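Local coordinates for protein extracellular endo-alpha-(1->5)-L-arabinanase 1 (PDB 1UV4) that cleaves internal alpha-1,5-L-arabinofuranosidic linkages of linear and sugar-beet arabinan, with a bound calcium ion, in breaking down plant cell walls, at residues Gly118-Ser123 / Met165-Ser170; Gly261-Arg266 / Leu279-Leu284. All coordinates share one frame; numbering follows the deposited sequence.

Contact 1: Gly118-Ser123 / Met165-Ser170; sequences GLVIRS and MKPTGS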
loop_
_atom_site.group_PDB
_atom_site.type_symbol
_atom_site.label_atom_id
_atom_site.label_comp_id
_atom_site.label_asym_id
_atom_site.label_seq_id
_atom_site.Cartn_x
_atom_site.Cartn_y
_atom_site.Cartn_z
ATOM N N GLY A 118 -13.179 -12.565 4.252
ATOM C CA GLY A 118 -14.188 -11.957 3.409
ATOM C C GLY A 118 -13.970 -10.500 3.073
ATOM O O GLY A 118 -12.883 -9.913 3.147
ATOM N N LEU A 119 -15.046 -9.893 2.621
ATOM C CA LEU A 119 -15.038 -8.550 2.093
ATOM C C LEU A 119 -14.782 -7.504 3.157
ATOM O O LEU A 119 -15.380 -7.586 4.221
ATOM C CB LEU A 119 -16.380 -8.256 1.414
ATOM C CG LEU A 119 -16.620 -6.810 0.905
ATOM C CD1 LEU A 119 -15.788 -6.556 -0.268
ATOM C CD2 LEU A 119 -18.092 -6.555 0.599
ATOM N N VAL A 120 -13.907 -6.542 2.835
ATOM C CA VAL A 120 -13.642 -5.374 3.693
ATOM C C VAL A 120 -14.483 -4.168 3.210
ATOM O O VAL A 120 -15.345 -3.661 3.942
ATOM C CB VAL A 120 -12.156 -5.091 3.718
ATOM C CG1 VAL A 120 -11.886 -3.862 4.565
ATOM C CG2 VAL A 120 -11.413 -6.298 4.277
ATOM N N ILE A 121 -14.274 -3.785 1.954
ATOM C CA ILE A 121 -15.022 -2.701 1.320
ATOM C C ILE A 121 -14.879 -2.875 -0.169
ATOM O O ILE A 121 -13.837 -3.361 -0.663
ATOM C CB ILE A 121 -14.489 -1.329 1.822
ATOM C CG1 ILE A 121 -15.399 -0.166 1.401
ATOM C CG2 ILE A 121 -13.037 -1.129 1.411
ATOM C CD1 ILE A 121 -15.141 1.081 2.125
ATOM N N ARG A 122 -15.892 -2.455 -0.909
ATOM C CA ARG A 122 -15.838 -2.515 -2.370
ATOM C C ARG A 122 -16.201 -1.135 -2.975
ATOM O O ARG A 122 -16.681 -0.200 -2.280
ATOM C CB ARG A 122 -16.655 -3.685 -2.915
ATOM C CG ARG A 122 -18.094 -3.724 -2.503
ATOM C CD ARG A 122 -18.950 -2.680 -3.075
ATOM N NE ARG A 122 -20.352 -3.085 -2.859
ATOM C CZ ARG A 122 -21.093 -3.803 -3.692
ATOM N NH1 ARG A 122 -20.639 -4.181 -4.880
ATOM N NH2 ARG A 122 -22.335 -4.102 -3.333
ATOM N N SER A 123 -15.962 -1.041 -4.274
ATOM C CA SER A 123 -16.354 0.107 -5.059
ATOM C C SER A 123 -16.992 -0.343 -6.394
ATOM O O SER A 123 -16.713 -1.445 -6.871
ATOM C CB SER A 123 -15.149 1.012 -5.373
ATOM O OG SER A 123 -14.110 0.294 -6.026
ATOM N N MET A 165 -12.023 -6.492 12.375
ATOM C CA MET A 165 -11.106 -5.884 11.431
ATOM C C MET A 165 -11.767 -5.402 10.131
ATOM O O MET A 165 -11.112 -5.229 9.100
ATOM C CB MET A 165 -9.881 -6.798 11.175
ATOM C CG MET A 165 -9.112 -7.157 12.426
ATOM S SD MET A 165 -8.355 -5.727 13.212
ATOM C CE MET A 165 -6.918 -5.536 12.175
ATOM N N LYS A 166 -13.058 -5.106 10.202
ATOM C CA LYS A 166 -13.851 -4.555 9.070
ATOM C C LYS A 166 -14.324 -3.121 9.395
ATOM O O LYS A 166 -14.343 -2.730 10.591
ATOM C CB LYS A 166 -15.075 -5.428 8.822
ATOM C CG LYS A 166 -14.785 -6.922 8.600
ATOM C CD LYS A 166 -13.984 -7.171 7.314
ATOM C CE LYS A 166 -13.777 -8.661 7.020
ATOM N NZ LYS A 166 -15.005 -9.293 6.405
ATOM N N PRO A 167 -14.736 -2.368 8.383
ATOM C CA PRO A 167 -15.088 -0.969 8.597
ATOM C C PRO A 167 -16.256 -0.726 9.542
ATOM O O PRO A 167 -17.264 -1.484 9.592
ATOM C CB PRO A 167 -15.449 -0.482 7.210
ATOM C CG PRO A 167 -14.649 -1.403 6.284
ATOM C CD PRO A 167 -14.773 -2.713 6.942
ATOM N N THR A 168 -16.104 0.409 10.242
ATOM C CA THR A 168 -17.139 0.962 11.105
ATOM C C THR A 168 -17.125 2.468 10.934
ATOM O O THR A 168 -16.081 3.041 10.689
ATOM C CB THR A 168 -16.901 0.559 12.574
ATOM O OG1 THR A 168 -17.937 1.051 13.423
ATOM C CG2 THR A 168 -15.691 1.212 13.156
ATOM N N GLY A 169 -18.275 3.092 11.087
ATOM C CA GLY A 169 -18.389 4.541 10.996
ATOM C C GLY A 169 -18.357 5.089 9.583
ATOM O O GLY A 169 -18.655 4.409 8.598
ATOM N N SER A 170 -17.997 6.372 9.497
ATOM C CA SER A 170 -17.985 7.119 8.254
ATOM C C SER A 170 -16.710 6.894 7.442
ATOM O O SER A 170 -15.655 6.569 7.972
ATOM C CB SER A 170 -18.101 8.635 8.536
ATOM O OG SER A 170 -19.152 8.956 9.428
#
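Lys166 and Pro167 lie against the corner that the chain turns at Val120, where the outermost strand of one blade of this five-bladed beta-propeller meets part of the next blade. The lysine crosses Val120 obliquely and ends in a hydrogen bond from NZ to the carbonyl O of Leu119, 2.8 Å long. NZ stands above the carbonyl plane, 47° out of it, and CD and CE of Lys166 pass beside the same oxygen, each 3.4 Å from Leu119 O. A bend about CB-CG (chi2 -65°) brings CD back towards segment 118-123, 4.1 Å from Val120 CG2, and a second bend at the end of the chain places the ammonium. Glu117 O also accepts from NZ, so two backbone carbonyls of the strand share this one charged group.

Pro167 approaches on the other branch of the valine. Its CD is 3.9 Å from Val120 CG1, the two side chains crossing at about a right angle, while CD also comes to 3.2 Å from Val120 O. The ring's CG reaches Ile121 CB more loosely, at 4.5 Å. This corner is a classic beta bulge: Val120 and Ile121 both face Ile101 on the adjacent strand 99-106, and both bond to it through the backbone.

Further out, Val120 packs on Leu103 within its own blade and on Leu146 of the next, whereas Ile121 leans on Phe148 and lies about 4 Å, between side chains, from Ala131, which probably belongs to the substrate site as in related enzymes; just before the lysine, Met165 O is hydrogen-bonded to Tyr88 OH.

Contact 2: Gly261-Arg266 / Leu279-Leu284; sequences GNILVR and LLINDL. With EDO (1,2-ethanediol), chain E.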
loop_
_atom_site.group_PDB
_atom_site.type_symbol
_atom_site.label_atom_id
_atom_site.label_comp_id
_atom_site.label_asym_id
_atom_site.label_seq_id
_atom_site.Cartn_x
_atom_site.Cartn_y
_atom_site.Cartn_z
ATOM N N GLY A 261 7.703 1.420 11.679
ATOM C CA GLY A 261 7.804 2.827 11.978
ATOM C C GLY A 261 8.983 3.541 11.331
ATOM O O GLY A 261 8.828 4.715 11.036
ATOM N N ASN A 262 10.086 2.832 11.037
ATOM C CA ASN A 262 11.369 3.440 10.649
ATOM C C ASN A 262 12.108 2.807 9.482
ATOM O O ASN A 262 13.335 2.881 9.395
ATOM C CB ASN A 262 12.318 3.476 11.872
ATOM C CG ASN A 262 12.727 2.107 12.362
ATOM O OD1 ASN A 262 12.441 1.082 11.763
ATOM N ND2 ASN A 262 13.410 2.083 13.534
ATOM N N ILE A 263 11.352 2.141 8.631
ATOM C CA ILE A 263 11.858 1.566 7.395
ATOM C C ILE A 263 10.873 1.921 6.323
ATOM O O ILE A 263 9.693 1.756 6.558
ATOM C CB ILE A 263 11.960 0.022 7.492
ATOM C CG1 ILE A 263 12.908 -0.372 8.638
ATOM C CG2 ILE A 263 12.383 -0.559 6.119
ATOM C CD1 ILE A 263 13.016 -1.894 8.887
ATOM N N LEU A 264 11.344 2.392 5.167
ATOM C CA LEU A 264 10.475 2.632 4.031
ATOM C C LEU A 264 10.834 1.680 2.920
ATOM O O LEU A 264 11.963 1.696 2.434
ATOM C CB LEU A 264 10.597 4.089 3.540
ATOM C CG LEU A 264 9.491 4.441 2.539
ATOM C CD1 LEU A 264 8.144 4.573 3.171
ATOM C CD2 LEU A 264 9.803 5.671 1.705
ATOM N N VAL A 265 9.884 0.845 2.543
ATOM C CA VAL A 265 10.015 0.001 1.374
ATOM C C VAL A 265 9.237 0.652 0.246
ATOM O O VAL A 265 8.234 1.333 0.469
ATOM C CB VAL A 265 9.530 -1.483 1.629
ATOM C CG1 VAL A 265 10.307 -2.086 2.819
ATOM C CG2 VAL A 265 8.035 -1.575 1.875
ATOM N N ARG A 266 9.679 0.407 -0.963
ATOM C CA ARG A 266 8.937 0.915 -2.140
ATOM C C ARG A 266 9.403 0.137 -3.346
ATOM O O ARG A 266 10.386 -0.619 -3.251
ATOM C CB ARG A 266 9.216 2.409 -2.363
ATOM C CG ARG A 266 10.542 2.757 -2.921
ATOM C CD ARG A 266 11.379 3.360 -1.951
ATOM N NE ARG A 266 12.690 3.848 -2.412
ATOM C CZ ARG A 266 13.769 3.773 -1.663
ATOM N NH1 ARG A 266 13.698 3.233 -0.461
ATOM N NH2 ARG A 266 14.903 4.283 -2.091
ATOM N N LEU A 279 12.263 -4.000 -5.399
ATOM C CA LEU A 279 12.085 -3.574 -4.001
ATOM C C LEU A 279 13.305 -2.803 -3.518
ATOM O O LEU A 279 14.395 -3.358 -3.466
ATOM C CB LEU A 279 11.870 -4.799 -3.142
ATOM C CG LEU A 279 11.764 -4.599 -1.638
ATOM C CD1 LEU A 279 10.653 -3.690 -1.260
ATOM C CD2 LEU A 279 11.556 -5.931 -0.947
ATOM N N LEU A 280 13.108 -1.531 -3.154
ATOM C CA LEU A 280 14.161 -0.670 -2.598
ATOM C C LEU A 280 13.765 -0.358 -1.166
ATOM O O LEU A 280 12.600 -0.148 -0.828
ATOM C CB LEU A 280 14.310 0.619 -3.366
ATOM C CG LEU A 280 15.120 0.565 -4.647
ATOM C CD1 LEU A 280 14.563 -0.323 -5.703
ATOM C CD2 LEU A 280 15.284 1.978 -5.215
ATOM N N ILE A 281 14.755 -0.358 -0.292
ATOM C CA ILE A 281 14.509 -0.184 1.137
ATOM C C ILE A 281 15.486 0.833 1.719
ATOM O O ILE A 281 16.683 0.746 1.463
ATOM C CB ILE A 281 14.650 -1.540 1.877
ATOM C CG1 ILE A 281 13.797 -2.641 1.213
ATOM C CG2 ILE A 281 14.294 -1.354 3.348
ATOM C CD1 ILE A 281 13.883 -3.946 1.920
ATOM N N ASN A 282 14.960 1.781 2.497
ATOM C CA ASN A 282 15.786 2.747 3.216
ATOM C C ASN A 282 15.371 2.817 4.665
ATOM O O ASN A 282 14.228 2.578 4.991
ATOM C CB ASN A 282 15.588 4.174 2.673
ATOM C CG ASN A 282 16.448 4.485 1.484
ATOM O OD1 ASN A 282 16.206 3.943 0.408
ATOM N ND2 ASN A 282 17.421 5.368 1.663
ATOM N N ASP A 283 16.282 3.236 5.540
ATOM C CA ASP A 283 15.887 3.684 6.874
ATOM C C ASP A 283 15.098 4.966 6.732
ATOM O O ASP A 283 15.311 5.751 5.793
ATOM C CB ASP A 283 17.099 3.990 7.677
ATOM C CG ASP A 283 18.005 2.801 7.824
ATOM O OD1 ASP A 283 17.520 1.748 8.296
ATOM O OD2 ASP A 283 19.202 2.809 7.477
ATOM N N LEU A 284 14.176 5.174 7.660
ATOM C CA LEU A 284 13.351 6.380 7.735
ATOM C C LEU A 284 13.631 7.059 9.054
ATOM O O LEU A 284 13.639 6.406 10.117
ATOM C CB LEU A 284 11.873 5.996 7.688
ATOM C CG LEU A 284 10.810 6.899 7.102
ATOM C CD1 LEU A 284 11.209 7.483 5.776
ATOM C CD2 LEU A 284 9.534 6.070 7.015
HETATM C C1 EDO E . 14.428 5.641 -5.989
HETATM O O1 EDO E . 13.897 5.396 -4.693
HETATM C C2 EDO E . 15.746 6.370 -5.898
HETATM O O2 EDO E . 15.525 7.760 -5.739
HETATM O O HOH W 1 15.690 2.004 10.195
#
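Strand 263-266 and strand 279-283 run antiparallel, with Leu264-Asn282 and Arg266-Leu280 as hydrogen-bonded pairs and Ile263-Asp283 and Val265-Ile281 as non-hydrogen-bonded ones; the axes of the two strands come within 4.8 Å. They form a beta hairpin in one blade of the propeller. Beyond the strand, Leu284 N still bonds to Asn262 O, approaching from above its carbonyl plane, and a water donates both to that oxygen and to Asp283 OD1. Asp283 OD2 also bonds to Ala3 N, and OD1 to Trp5 NE1 of strand 4-8.

On one face of the sheet Ile263, Val265 and Ile281 pack together. The Ile263 CG2 and Ile281 CG2 methyls meet tightly at 3.5 Å, while Val265 and Ile281 lie side by side, CG1 to CG1 at 3.9 Å. Leu279 CD1 comes within 3.8 Å of Val265 CB. Trp5 touches both isoleucines, and Val265 abuts the calcium ligand Asp257.

The opposite face carries Leu264, Arg266, Leu280 and Asn282. Leu284 CD1 and CD2 both pack on Leu264 CB at 4.1 Å. Arg266 CG sits between the backbone N and the carbonyl carbon (chi1 74°), and the chain then bends at chi2, turning CD towards the neighbouring strand. Leu280 CB lies 3.6 Å above the guanidinium plane, over its centre. NH1 and NH2 both grip Asn282 OD1, at 2.7 and 2.8 Å, from the same face of an amide turned 45° from the guanidinium. NE and NH2 donate to O1 of a 1,2-ethanediol, probably from the crystallisation liquor.

In this crystal the guanidinium's close partners are thus uncharged oxygens, with Asp244 a distant, weakly paired carboxylate; the double grip probably polarises the Asn282 carbonyl while fixing the amide's rotation.

Following the chain from the N terminus, strand 4-8 is laid down first but joins the blade that the last strands build. Contact 1 closes next, bringing 165-170 back to 118-123 across 41 intervening residues and tying the outer strand of one blade to the neighbouring blade. Contact 2 opens only after it has closed, so the two are in series and neither nest nor cross. It closes a short hairpin, 12 residues between its segments, within the last blade, whose edge strand 4-8, from the N-terminal end, pairs with 276-283 and so closes the ring of blades. The centres of contacts 1 and 2 are about 28 Å apart, on opposite sides of the centre of the chain.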